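Local coordinates for protein KLLA0C04147p (Kluyveromyces lactis, PDB 5H2A) that probably binds and transfers sterols as a member of the oxysterol-binding protein family, this chain being its ankyrin-repeat domain, at residues A[53-58]-A[68-73]; A[21-26]-A[60-65]; A[97-102]-A[130-135]. All blocks are in the same frame, centred on the assembly; numbering follows the deposited sequence.

Interaction 1: residues A[53-58]-A[68-73]; sequences LILHYA and KDIVQN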
ATOM      1  N   LEU A  53      -3.360  18.696   0.292  1.00 13.44           N
ATOM      2  CA  LEU A  53      -3.408  18.531   1.737  1.00 13.94           C
ATOM      3  C   LEU A  53      -4.796  18.742   2.326  1.00 16.42           C
ATOM      4  O   LEU A  53      -4.926  18.764   3.550  1.00 16.63           O
ATOM      5  CB  LEU A  53      -2.428  19.507   2.414  1.00 14.13           C
ATOM      6  CG  LEU A  53      -0.937  19.336   2.081  1.00 19.40           C
ATOM      7  CD1 LEU A  53      -0.077  20.397   2.761  1.00 25.70           C
ATOM      8  CD2 LEU A  53      -0.472  17.940   2.468  1.00 21.14           C
ATOM      9  N   ILE A  54      -5.825  18.926   1.496  1.00 14.59           N
ATOM     10  CA  ILE A  54      -7.144  19.299   2.014  1.00 15.81           C
ATOM     11  C   ILE A  54      -7.649  18.271   3.014  1.00 14.91           C
ATOM     12  O   ILE A  54      -8.273  18.623   4.025  1.00 14.87           O
ATOM     13  CB  ILE A  54      -8.143  19.484   0.860  1.00 16.62           C
ATOM     14  CG1 ILE A  54      -7.945  20.843   0.192  1.00 19.73           C
ATOM     15  CG2 ILE A  54      -9.592  19.390   1.368  1.00 18.18           C
ATOM     16  CD1 ILE A  54      -8.823  20.998  -1.048  1.00 24.63           C
ATOM     17  N   LEU A  55      -7.391  16.979   2.758  1.00 16.26           N
ATOM     18  CA  LEU A  55      -7.843  15.990   3.734  1.00 19.61           C
ATOM     19  C   LEU A  55      -7.066  16.103   5.044  1.00 16.61           C
ATOM     20  O   LEU A  55      -7.637  15.882   6.119  1.00 16.82           O
ATOM     21  CB  LEU A  55      -7.745  14.572   3.155  1.00 20.07           C
ATOM     22  CG  LEU A  55      -8.417  13.444   3.938  1.00 19.00           C
ATOM     23  CD1 LEU A  55      -9.864  13.778   4.303  1.00 18.67           C
ATOM     24  CD2 LEU A  55      -8.359  12.135   3.113  1.00 18.88           C
ATOM     25  N   HIS A  56      -5.772  16.435   4.993  1.00 14.36           N
ATOM     26  CA  HIS A  56      -5.042  16.708   6.231  1.00 15.77           C
ATOM     27  C   HIS A  56      -5.684  17.851   7.004  1.00 17.90           C
ATOM     28  O   HIS A  56      -5.934  17.741   8.216  1.00 15.77           O
ATOM     29  CB  HIS A  56      -3.584  17.057   5.941  1.00 19.69           C
ATOM     30  CG  HIS A  56      -2.791  15.950   5.328  1.00 15.54           C
ATOM     31  ND1 HIS A  56      -2.972  15.528   4.026  1.00 16.54           N
ATOM     32  CD2 HIS A  56      -1.774  15.211   5.829  1.00 16.58           C
ATOM     33  CE1 HIS A  56      -2.114  14.560   3.759  1.00 17.05           C
ATOM     34  NE2 HIS A  56      -1.365  14.359   4.834  1.00 16.57           N
ATOM     35  N   TYR A  57      -5.950  18.975   6.322  1.00 15.86           N
ATOM     36  CA  TYR A  57      -6.551  20.112   7.016  1.00 18.01           C
ATOM     37  C   TYR A  57      -7.941  19.772   7.529  1.00 15.66           C
ATOM     38  O   TYR A  57      -8.319  20.195   8.623  1.00 17.09           O
ATOM     39  CB  TYR A  57      -6.609  21.333   6.090  1.00 17.51           C
ATOM     40  CG  TYR A  57      -5.234  21.871   5.746  1.00 18.82           C
ATOM     41  CD1 TYR A  57      -4.309  22.135   6.744  1.00 29.33           C
ATOM     42  CD2 TYR A  57      -4.864  22.093   4.426  1.00 24.94           C
ATOM     43  CE1 TYR A  57      -3.043  22.632   6.434  1.00 32.50           C
ATOM     44  CE2 TYR A  57      -3.602  22.577   4.106  1.00 21.37           C
ATOM     45  CZ  TYR A  57      -2.704  22.844   5.115  1.00 29.71           C
ATOM     46  OH  TYR A  57      -1.465  23.342   4.805  1.00 36.90           O
ATOM     47  N   ALA A  58      -8.703  18.986   6.772  1.00 14.03           N
ATOM     48  CA  ALA A  58     -10.058  18.637   7.206  1.00 16.78           C
ATOM     49  C   ALA A  58     -10.037  17.787   8.481  1.00 16.60           C
ATOM     50  O   ALA A  58     -10.829  18.024   9.404  1.00 19.11           O
ATOM     51  CB  ALA A  58     -10.813  17.913   6.080  1.00 14.06           C
ATOM     52  N   LYS A  68     -16.224  12.881   5.560  1.00 17.07           N
ATOM     53  CA  LYS A  68     -16.828  11.768   4.817  1.00 17.88           C
ATOM     54  C   LYS A  68     -17.136  12.135   3.378  1.00 18.76           C
ATOM     55  O   LYS A  68     -16.921  11.327   2.461  1.00 18.79           O
ATOM     56  CB  LYS A  68     -18.108  11.295   5.505  1.00 19.70           C
ATOM     57  CG  LYS A  68     -17.841  10.478   6.752  1.00 24.32           C
ATOM     58  CD  LYS A  68     -19.120  10.315   7.575  1.00 34.38           C
ATOM     59  CE  LYS A  68     -18.835   9.653   8.905  1.00 43.21           C
ATOM     60  NZ  LYS A  68     -20.111   9.443   9.656  1.00 46.29           N
ATOM     61  N   ASP A  69     -17.683  13.328   3.161  1.00 17.56           N
ATOM     62  CA  ASP A  69     -17.995  13.763   1.806  1.00 16.80           C
ATOM     63  C   ASP A  69     -16.733  13.886   0.956  1.00 18.53           C
ATOM     64  O   ASP A  69     -16.734  13.524  -0.232  1.00 18.02           O
ATOM     65  CB  ASP A  69     -18.730  15.113   1.850  1.00 17.92           C
ATOM     66  CG  ASP A  69     -20.191  14.985   2.286  1.00 27.53           C
ATOM     67  OD1 ASP A  69     -20.767  13.892   2.135  1.00 23.91           O
ATOM     68  OD2 ASP A  69     -20.765  15.992   2.777  1.00 25.71           O
ATOM     69  N   ILE A  70     -15.671  14.470   1.521  1.00 16.48           N
ATOM     70  CA  ILE A  70     -14.407  14.582   0.791  1.00 14.80           C
ATOM     71  C   ILE A  70     -13.883  13.198   0.430  1.00 16.83           C
ATOM     72  O   ILE A  70     -13.446  12.950  -0.701  1.00 20.19           O
ATOM     73  CB  ILE A  70     -13.372  15.366   1.625  1.00 16.43           C
ATOM     74  CG1 ILE A  70     -13.756  16.852   1.723  1.00 14.81           C
ATOM     75  CG2 ILE A  70     -11.969  15.210   1.027  1.00 16.49           C
ATOM     76  CD1 ILE A  70     -12.993  17.571   2.861  1.00 18.31           C
ATOM     77  N   VAL A  71     -13.905  12.276   1.398  1.00 16.37           N
ATOM     78  CA  VAL A  71     -13.386  10.928   1.158  1.00 13.66           C
ATOM     79  C   VAL A  71     -14.221  10.226   0.097  1.00 20.00           C
ATOM     80  O   VAL A  71     -13.687   9.630  -0.848  1.00 19.46           O
ATOM     81  CB  VAL A  71     -13.351  10.122   2.470  1.00 17.75           C
ATOM     82  CG1 VAL A  71     -13.137   8.623   2.173  1.00 21.04           C
ATOM     83  CG2 VAL A  71     -12.268  10.678   3.423  1.00 15.70           C
ATOM     84  N   GLN A  72     -15.552  10.305   0.225  1.00 19.17           N
ATOM     85  CA  GLN A  72     -16.415   9.585  -0.707  1.00 22.50           C
ATOM     86  C   GLN A  72     -16.309  10.149  -2.119  1.00 24.80           C
ATOM     87  O   GLN A  72     -16.310   9.391  -3.100  1.00 21.21           O
ATOM     88  CB  GLN A  72     -17.862   9.624  -0.215  1.00 24.62           C
ATOM     89  CG  GLN A  72     -18.819   8.846  -1.107  1.00 39.83           C
ATOM     90  CD  GLN A  72     -18.342   7.423  -1.379  1.00 52.58           C
ATOM     91  OE1 GLN A  72     -18.163   6.625  -0.451  1.00 53.90           O
ATOM     92  NE2 GLN A  72     -18.127   7.101  -2.655  1.00 52.84           N
ATOM     93  N   ASN A  73     -16.205  11.468  -2.251  1.00 17.87           N
ATOM     94  CA  ASN A  73     -16.304  12.092  -3.571  1.00 19.13           C
ATOM     95  C   ASN A  73     -14.970  12.330  -4.269  1.00 22.29           C
ATOM     96  O   ASN A  73     -14.947  12.402  -5.508  1.00 19.89           O
ATOM     97  CB  ASN A  73     -17.058  13.412  -3.461  1.00 22.67           C
ATOM     98  CG  ASN A  73     -18.510  13.196  -3.101  1.00 33.24           C
ATOM     99  OD1 ASN A  73     -19.211  12.445  -3.775  1.00 34.82           O
ATOM    100  ND2 ASN A  73     -18.948  13.788  -2.001  1.00 26.40           N
TER

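Interaction 2: residues A[21-26]-A[60-65]; sequences DCLRQS and QVSPAS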
ATOM      1  N   ASP A  21     -10.752  28.521   6.542  1.00 16.30           N
ATOM      2  CA  ASP A  21     -12.011  29.146   6.914  1.00 21.32           C
ATOM      3  C   ASP A  21     -13.177  28.332   6.378  1.00 22.77           C
ATOM      4  O   ASP A  21     -14.151  28.061   7.092  1.00 23.25           O
ATOM      5  CB  ASP A  21     -12.070  30.573   6.399  1.00 22.56           C
ATOM      6  CG  ASP A  21     -13.398  31.224   6.716  1.00 36.00           C
ATOM      7  OD1 ASP A  21     -13.563  31.682   7.863  1.00 39.10           O
ATOM      8  OD2 ASP A  21     -14.271  31.246   5.828  1.00 31.68           O
ATOM      9  N   CYS A  22     -13.072  27.899   5.125  1.00 17.84           N
ATOM     10  CA  CYS A  22     -14.118  27.072   4.532  1.00 15.83           C
ATOM     11  C   CYS A  22     -14.246  25.734   5.264  1.00 17.58           C
ATOM     12  O   CYS A  22     -15.352  25.288   5.595  1.00 20.71           O
ATOM     13  CB  CYS A  22     -13.800  26.861   3.051  1.00 16.95           C
ATOM     14  SG  CYS A  22     -15.102  26.005   2.134  1.00 22.31           S
ATOM     15  N   LEU A  23     -13.120  25.062   5.503  1.00 14.97           N
ATOM     16  CA  LEU A  23     -13.178  23.748   6.143  1.00 15.85           C
ATOM     17  C   LEU A  23     -13.762  23.802   7.558  1.00 19.85           C
ATOM     18  O   LEU A  23     -14.331  22.809   8.027  1.00 17.03           O
ATOM     19  CB  LEU A  23     -11.785  23.128   6.181  1.00 13.85           C
ATOM     20  CG  LEU A  23     -11.210  22.780   4.795  1.00 14.03           C
ATOM     21  CD1 LEU A  23      -9.789  22.224   4.955  1.00 14.39           C
ATOM     22  CD2 LEU A  23     -12.104  21.744   4.107  1.00 16.14           C
ATOM     23  N   ARG A  24     -13.610  24.930   8.256  1.00 18.35           N
ATOM     24  CA  ARG A  24     -14.106  25.048   9.627  1.00 18.63           C
ATOM     25  C   ARG A  24     -15.606  25.298   9.705  1.00 22.73           C
ATOM     26  O   ARG A  24     -16.241  24.918  10.693  1.00 23.86           O
ATOM     27  CB  ARG A  24     -13.392  26.193  10.348  1.00 23.37           C
ATOM     28  CG  ARG A  24     -12.018  25.853  10.863  1.00 28.03           C
ATOM     29  CD  ARG A  24     -11.517  26.922  11.859  1.00 30.57           C
ATOM     30  NE  ARG A  24     -10.373  26.400  12.604  1.00 37.49           N
ATOM     31  CZ  ARG A  24      -9.107  26.613  12.263  1.00 45.61           C
ATOM     32  NH1 ARG A  24      -8.830  27.358  11.200  1.00 42.71           N
ATOM     33  NH2 ARG A  24      -8.121  26.088  12.990  1.00 37.25           N
ATOM     34  N   GLN A  25     -16.184  25.944   8.691  1.00 19.87           N
ATOM     35  CA  GLN A  25     -17.518  26.524   8.777  1.00 22.23           C
ATOM     36  C   GLN A  25     -18.476  26.030   7.707  1.00 30.25           C
ATOM     37  O   GLN A  25     -19.695  26.161   7.885  1.00 23.18           O
ATOM     38  CB  GLN A  25     -17.441  28.057   8.656  1.00 23.47           C
ATOM     39  CG  GLN A  25     -16.625  28.753   9.730  1.00 41.26           C
ATOM     40  CD  GLN A  25     -17.194  28.525  11.121  1.00 52.66           C
ATOM     41  OE1 GLN A  25     -18.314  28.943  11.422  1.00 54.31           O
ATOM     42  NE2 GLN A  25     -16.420  27.870  11.980  1.00 61.61           N
ATOM     43  N   SER A  26     -17.978  25.504   6.599  1.00 19.99           N
ATOM     44  CA  SER A  26     -18.787  25.301   5.406  1.00 23.62           C
ATOM     45  C   SER A  26     -18.991  23.817   5.122  1.00 16.73           C
ATOM     46  O   SER A  26     -18.418  22.941   5.783  1.00 21.49           O
ATOM     47  CB  SER A  26     -18.139  26.014   4.215  1.00 24.29           C
ATOM     48  OG  SER A  26     -18.076  27.403   4.493  1.00 27.04           O
ATOM     49  N   GLN A  60      -7.874  18.039  10.694  1.00 16.97           N
ATOM     50  CA  GLN A  60      -7.524  18.975  11.765  1.00 18.71           C
ATOM     51  C   GLN A  60      -8.718  19.816  12.221  1.00 24.64           C
ATOM     52  O   GLN A  60      -8.849  20.082  13.415  1.00 20.43           O
ATOM     53  CB  GLN A  60      -6.384  19.906  11.337  1.00 22.01           C
ATOM     54  CG  GLN A  60      -5.002  19.263  11.244  1.00 24.49           C
ATOM     55  CD  GLN A  60      -4.020  20.172  10.519  1.00 35.50           C
ATOM     56  OE1 GLN A  60      -3.218  19.721   9.702  1.00 40.92           O
ATOM     57  NE2 GLN A  60      -4.101  21.463  10.797  1.00 45.41           N
ATOM     58  N   VAL A  61      -9.565  20.296  11.300  1.00 18.14           N
ATOM     59  CA  VAL A  61     -10.491  21.378  11.664  1.00 15.96           C
ATOM     60  C   VAL A  61     -11.957  21.101  11.315  1.00 19.51           C
ATOM     61  O   VAL A  61     -12.849  21.854  11.734  1.00 18.58           O
ATOM     62  CB  VAL A  61     -10.067  22.713  11.008  1.00 19.82           C
ATOM     63  CG1 VAL A  61      -8.574  23.007  11.230  1.00 23.88           C
ATOM     64  CG2 VAL A  61     -10.430  22.715   9.502  1.00 16.56           C
ATOM     65  N   SER A  62     -12.232  20.034  10.526  1.00 17.34           N
ATOM     66  CA  SER A  62     -13.567  19.887   9.937  1.00 16.21           C
ATOM     67  C   SER A  62     -14.436  18.899  10.709  1.00 20.41           C
ATOM     68  O   SER A  62     -13.918  17.958  11.322  1.00 19.86           O
ATOM     69  CB  SER A  62     -13.466  19.392   8.488  1.00 17.01           C
ATOM     70  OG  SER A  62     -12.931  20.405   7.653  1.00 18.67           O
ATOM     71  N   PRO A  63     -15.766  19.049  10.613  1.00 21.22           N
ATOM     72  CA  PRO A  63     -16.673  17.999  11.108  1.00 23.57           C
ATOM     73  C   PRO A  63     -16.509  16.712  10.325  1.00 22.81           C
ATOM     74  O   PRO A  63     -16.182  16.721   9.135  1.00 19.09           O
ATOM     75  CB  PRO A  63     -18.077  18.580  10.882  1.00 29.54           C
ATOM     76  CG  PRO A  63     -17.897  19.980  10.386  1.00 31.01           C
ATOM     77  CD  PRO A  63     -16.486  20.122   9.902  1.00 23.40           C
ATOM     78  N   ALA A  64     -16.810  15.593  10.990  1.00 20.07           N
ATOM     79  CA  ALA A  64     -16.692  14.298  10.335  1.00 19.03           C
ATOM     80  C   ALA A  64     -17.598  14.203   9.113  1.00 19.94           C
ATOM     81  O   ALA A  64     -17.261  13.509   8.152  1.00 21.02           O
ATOM     82  CB  ALA A  64     -16.996  13.183  11.343  1.00 25.61           C
ATOM     83  N   SER A  65     -18.732  14.913   9.103  1.00 19.65           N
ATOM     84  CA  SER A  65     -19.615  14.838   7.941  1.00 21.78           C
ATOM     85  C   SER A  65     -18.929  15.374   6.685  1.00 19.84           C
ATOM     86  O   SER A  65     -19.086  14.814   5.590  1.00 18.95           O
ATOM     87  CB  SER A  65     -20.909  15.605   8.204  1.00 26.15           C
ATOM     88  OG  SER A  65     -20.637  16.976   8.483  1.00 20.74           O
TER
HETATM   89  O   HOH W   1     -15.311  22.534  12.349  1.00 41.14           O

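Interaction 3: residues A[97-102]-A[130-135]; sequences TPLHLA and LQPIEM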
ATOM      1  N   THR A  97       0.279  11.138   7.123  1.00 17.80           N
ATOM      2  CA  THR A  97      -0.931  10.939   6.338  1.00 14.78           C
ATOM      3  C   THR A  97      -2.124  11.463   7.118  1.00 14.84           C
ATOM      4  O   THR A  97      -2.024  11.744   8.329  1.00 14.18           O
ATOM      5  CB  THR A  97      -1.125   9.448   6.049  1.00 14.89           C
ATOM      6  OG1 THR A  97      -1.322   8.771   7.296  1.00 14.77           O
ATOM      7  CG2 THR A  97       0.088   8.859   5.320  1.00 15.63           C
ATOM      8  N   PRO A  98      -3.297  11.581   6.477  1.00 14.78           N
ATOM      9  CA  PRO A  98      -4.487  11.962   7.258  1.00 16.73           C
ATOM     10  C   PRO A  98      -4.751  11.001   8.399  1.00 16.31           C
ATOM     11  O   PRO A  98      -5.223  11.419   9.458  1.00 15.60           O
ATOM     12  CB  PRO A  98      -5.613  11.932   6.216  1.00 15.06           C
ATOM     13  CG  PRO A  98      -4.898  12.270   4.895  1.00 15.17           C
ATOM     14  CD  PRO A  98      -3.574  11.531   5.030  1.00 15.56           C
ATOM     15  N   LEU A  99      -4.429   9.721   8.206  1.00 13.03           N
ATOM     16  CA  LEU A  99      -4.659   8.727   9.257  1.00 16.11           C
ATOM     17  C   LEU A  99      -3.739   8.961  10.456  1.00 14.41           C
ATOM     18  O   LEU A  99      -4.170   8.802  11.606  1.00 16.03           O
ATOM     19  CB  LEU A  99      -4.477   7.319   8.680  1.00 12.55           C
ATOM     20  CG  LEU A  99      -4.769   6.178   9.662  1.00 14.83           C
ATOM     21  CD1 LEU A  99      -6.201   6.282  10.167  1.00 14.53           C
ATOM     22  CD2 LEU A  99      -4.523   4.830   8.975  1.00 16.65           C
ATOM     23  N   HIS A 100      -2.467   9.323  10.212  1.00 14.08           N
ATOM     24  CA  HIS A 100      -1.581   9.735  11.305  1.00 16.05           C
ATOM     25  C   HIS A 100      -2.230  10.827  12.153  1.00 14.63           C
ATOM     26  O   HIS A 100      -2.196  10.785  13.389  1.00 12.95           O
ATOM     27  CB  HIS A 100      -0.251  10.283  10.769  1.00 13.32           C
ATOM     28  CG  HIS A 100       0.731   9.246  10.334  1.00 17.36           C
ATOM     29  ND1 HIS A 100       0.856   8.845   9.026  1.00 17.28           N
ATOM     30  CD2 HIS A 100       1.684   8.578  11.029  1.00 16.47           C
ATOM     31  CE1 HIS A 100       1.814   7.939   8.933  1.00 18.12           C
ATOM     32  NE2 HIS A 100       2.347   7.774  10.133  1.00 16.69           N
ATOM     33  N   LEU A 101      -2.765  11.860  11.486  1.00 16.26           N
ATOM     34  CA  LEU A 101      -3.317  13.010  12.205  1.00 16.73           C
ATOM     35  C   LEU A 101      -4.607  12.642  12.924  1.00 15.13           C
ATOM     36  O   LEU A 101      -4.859  13.117  14.035  1.00 15.03           O
ATOM     37  CB  LEU A 101      -3.573  14.174  11.236  1.00 14.34           C
ATOM     38  CG  LEU A 101      -2.364  14.689  10.441  1.00 17.81           C
ATOM     39  CD1 LEU A 101      -2.717  15.951   9.614  1.00 19.64           C
ATOM     40  CD2 LEU A 101      -1.219  14.979  11.412  1.00 22.84           C
ATOM     41  N   ALA A 102      -5.440  11.806  12.299  1.00 13.41           N
ATOM     42  CA  ALA A 102      -6.697  11.409  12.931  1.00 16.21           C
ATOM     43  C   ALA A 102      -6.434  10.588  14.187  1.00 13.24           C
ATOM     44  O   ALA A 102      -7.090  10.788  15.224  1.00 17.42           O
ATOM     45  CB  ALA A 102      -7.561  10.615  11.937  1.00 13.59           C
ATOM     46  N   LEU A 130       7.162   6.611  12.567  1.00 22.65           N
ATOM     47  CA  LEU A 130       6.002   6.051  13.254  1.00 21.61           C
ATOM     48  C   LEU A 130       4.901   5.733  12.252  1.00 21.95           C
ATOM     49  O   LEU A 130       4.668   6.505  11.314  1.00 18.41           O
ATOM     50  CB  LEU A 130       5.465   7.028  14.289  1.00 16.70           C
ATOM     51  CG  LEU A 130       6.445   7.440  15.387  1.00 19.17           C
ATOM     52  CD1 LEU A 130       5.760   8.392  16.339  1.00 22.03           C
ATOM     53  CD2 LEU A 130       6.974   6.211  16.126  1.00 23.19           C
ATOM     54  N   GLN A 131       4.223   4.607  12.467  1.00 17.68           N
ATOM     55  CA  GLN A 131       3.010   4.272  11.729  1.00 17.41           C
ATOM     56  C   GLN A 131       1.839   5.017  12.348  1.00 19.27           C
ATOM     57  O   GLN A 131       1.939   5.502  13.479  1.00 17.10           O
ATOM     58  CB  GLN A 131       2.754   2.765  11.778  1.00 17.48           C
ATOM     59  CG  GLN A 131       3.772   1.946  10.978  1.00 19.61           C
ATOM     60  CD  GLN A 131       3.570   0.448  11.163  1.00 32.55           C
ATOM     61  OE1 GLN A 131       2.455  -0.040  11.122  1.00 30.91           O
ATOM     62  NE2 GLN A 131       4.654  -0.273  11.417  1.00 42.44           N
ATOM     63  N   PRO A 132       0.714   5.140  11.633  1.00 16.87           N
ATOM     64  CA  PRO A 132      -0.405   5.908  12.206  1.00 16.41           C
ATOM     65  C   PRO A 132      -0.870   5.399  13.565  1.00 17.57           C
ATOM     66  O   PRO A 132      -1.143   6.212  14.454  1.00 16.93           O
ATOM     67  CB  PRO A 132      -1.499   5.779  11.132  1.00 14.94           C
ATOM     68  CG  PRO A 132      -0.729   5.711   9.853  1.00 18.37           C
ATOM     69  CD  PRO A 132       0.480   4.817  10.213  1.00 17.21           C
ATOM     70  N   ILE A 133      -0.939   4.077  13.774  1.00 15.75           N
ATOM     71  CA  ILE A 133      -1.426   3.579  15.062  1.00 15.21           C
ATOM     72  C   ILE A 133      -0.522   4.041  16.201  1.00 18.06           C
ATOM     73  O   ILE A 133      -0.970   4.207  17.342  1.00 15.52           O
ATOM     74  CB  ILE A 133      -1.555   2.040  15.016  1.00 17.91           C
ATOM     75  CG1 ILE A 133      -2.239   1.512  16.283  1.00 22.98           C
ATOM     76  CG2 ILE A 133      -0.195   1.383  14.806  1.00 17.18           C
ATOM     77  CD1 ILE A 133      -2.379  -0.010  16.256  1.00 18.91           C
ATOM     78  N   GLU A 134       0.760   4.252  15.915  1.00 15.30           N
ATOM     79  CA  GLU A 134       1.692   4.681  16.943  1.00 15.94           C
ATOM     80  C   GLU A 134       1.521   6.143  17.337  1.00 23.46           C
ATOM     81  O   GLU A 134       2.165   6.574  18.302  1.00 21.32           O
ATOM     82  CB  GLU A 134       3.117   4.422  16.453  1.00 19.92           C
ATOM     83  CG  GLU A 134       3.350   2.942  16.059  1.00 20.96           C
ATOM     84  CD  GLU A 134       4.793   2.659  15.714  1.00 26.49           C
ATOM     85  OE1 GLU A 134       5.521   2.065  16.546  1.00 25.88           O
ATOM     86  OE2 GLU A 134       5.203   3.047  14.604  1.00 22.11           O
ATOM     87  N   MET A 135       0.688   6.914  16.623  1.00 18.59           N
ATOM     88  CA  MET A 135       0.369   8.292  17.009  1.00 18.99           C
ATOM     89  C   MET A 135      -0.704   8.371  18.086  1.00 18.31           C
ATOM     90  O   MET A 135      -0.919   9.453  18.646  1.00 16.52           O
ATOM     91  CB  MET A 135      -0.119   9.104  15.787  1.00 16.54           C
ATOM     92  CG  MET A 135       0.803   9.058  14.593  1.00 20.37           C
ATOM     93  SD  MET A 135       2.331   9.957  14.904  1.00 24.65           S
ATOM     94  CE  MET A 135       1.838  11.661  14.568  1.00 26.80           C
TER

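Interaction 1: residues A[53-58]-A[68-73]
Leu-55 and Ile-70 mark the nearest approach of two backbones, their CA atoms 7.3 Å apart, where helix segments 54-58 and 68-73 run nearly antiparallel at 157°. The axes of these segments stay 10.7 Å apart, and the interval is bridged wholly by aliphatic side chains, with no hydrogen bond from one segment to the other. Ile-70 carries the largest share of the contact, because its two branches do separate work. Its CG1 is anti to the carbonyl carbon (chi1 -70°), and the chain beyond it sends CD1 forward to the opposing helix. There the methyl meets two residues one turn apart: Ala-58, with 3.9 Å between Ile-70 CD1 and Ala-58 CB, and Ile-54, with 4.1 Å from Ile-70 CD1 to Ile-54 CG2. The side chains of Ile-54 and Ile-70 cross at about a right angle and touch through these two methyls. The other branch, Ile-70 CG2, packs alongside Leu-55, the two side chains sliding past each other in opposite directions. Leu-55 holds its CG anti to the backbone N (chi1 -169°), which brings the leucine tip closer to the facing helix than the start of the side chain would suggest. Its CD1 consequently lies 4.0 Å from Val-71 CG2, and the same leucine methyl also meets Ile-70 CG2. All five touching residues are buried. Outside the pair, Ile-54 continues onto Leu-19 of helix 12-25 and Ile-35 of helix 28-38, Ile-70 rests on Leu-31, and Leu-55 reaches Pro-98 of helix 98-104. The example illustrates how consecutive antiparallel helices share a hydrophobic interior, an arrangement consistent with the paired antiparallel helices of ankyrin-repeat domains.

Interaction 2: residues A[21-26]-A[60-65]
Ser-62 and Leu-23 form the direct polar link of this contact: the serine hydroxyl donates to the leucine carbonyl, with 2.8 Å between Ser-62 OG and Leu-23 O. The hydroxyl comes in well to one side of the carbonyl, at a C=O...donor angle of 114°, and stands above the carbonyl plane. Ser-62 keeps OG anti to its own carbonyl carbon (chi1 -70°), a placement that also sets the oxygen 3.3 Å from Leu-23 CB. The serine backbone adds a CA-H...O contact to the same carbonyl oxygen, and the Pro-63 ring brings its CD up to that oxygen at van der Waals range. Beside this polar point lies Val-61, whose two methyls both touch Arg-24. Val-61 CG2 meets Arg-24 CG and also packs 3.6 Å from Leu-23 CB. Val-61 CG1 lies over one face of the Arg-24 guanidinium, toward its rim, 3.6 Å from Arg-24 NH2. The arginine chain, extended from CG to NE, crosses the valine at about a right angle and carries the guanidinium to CG1. A second polar link is indirect: one water donates to both Arg-24 O, at 3.0 Å, and Val-61 O, at 2.6 Å, so two main-chain carbonyls that could not bond to each other are joined. Ser-62 is also held by its carbonyl oxygen, which accepts a hydrogen bond from Arg-107 NH2. Leu-23 and Cys-22 rest on Leu-31 of helix 28-38. The contact thus seats the last turn of helix 12-25 against the turn between helices 54-61 and 64-74, with helix 28-38 also packed on the leucine and no strand taking part.

Interaction 3: residues A[97-102]-A[130-135]
His-100 and Leu-130 share the hydrogen bond that crosses this contact: His-100 NE2 donates to Leu-130 O at 2.9 Å, the carbonyl oxygen lying near the plane of the imidazole and the N-H...O angle being 157°. At the other side of the ring, His-100 ND1 accepts from Thr-97 N at 3.0 Å, a nearly straight bond (171°) tilted from the ring plane, and Thr-97 OG1 lies close to the same nitrogen. Thr-97 OG1 in turn accepts from His-100 N, a chi1 of 64° turning the hydroxyl back toward that N-H; the two bonds together make the capping box that starts helix 98-104. Residues 97-100 read Thr-Pro-Leu-His, the signature tetrapeptide of ankyrin repeats, whose histidine here bonds to the loop between helices 108-115 and 139-165. Among the nonpolar contacts, Pro-132 CG sits above the centre of the imidazole, 3.5 Å from the His-100 ring centroid, a CH-pi contact. An alanine at His-100 would probably leave Leu-130 O without this N-H donor and open a gap beneath the Pro-132 ring. Leu-99 CG flanks the same proline, 3.6 Å from Pro-132 CB, while Met-135 CG approaches the histidine at its edge, 3.7 Å from His-100 CD2. In the loop, Gln-131 N donates to Glu-134 OE2, and the Gln-131 side chain bonds to Arg-149 of helix 139-165.

In the fold
The three contacts follow the N-terminal half of an elongated, strand-free domain. Interactions 1 and 2 lie about 10 Å apart between centres, share helices 54-61 and 64-74, and alternate along the chain; Leu-23 CD1 of interaction 2 touches Tyr-57 CB in segment 53-58. Interaction 3 comes later in sequence, its centre about 16 Å from interaction 1 and 20 Å from interaction 2. Leu-101 CD1 packs on His-56 CB, joining helix 98-104 to helix 54-61. Interaction 1 is the buried middle member, flanked by helix 12-25 and helix 98-104, so packing runs continuously from one helical layer to the next, the stacking principle of ankyrin domains.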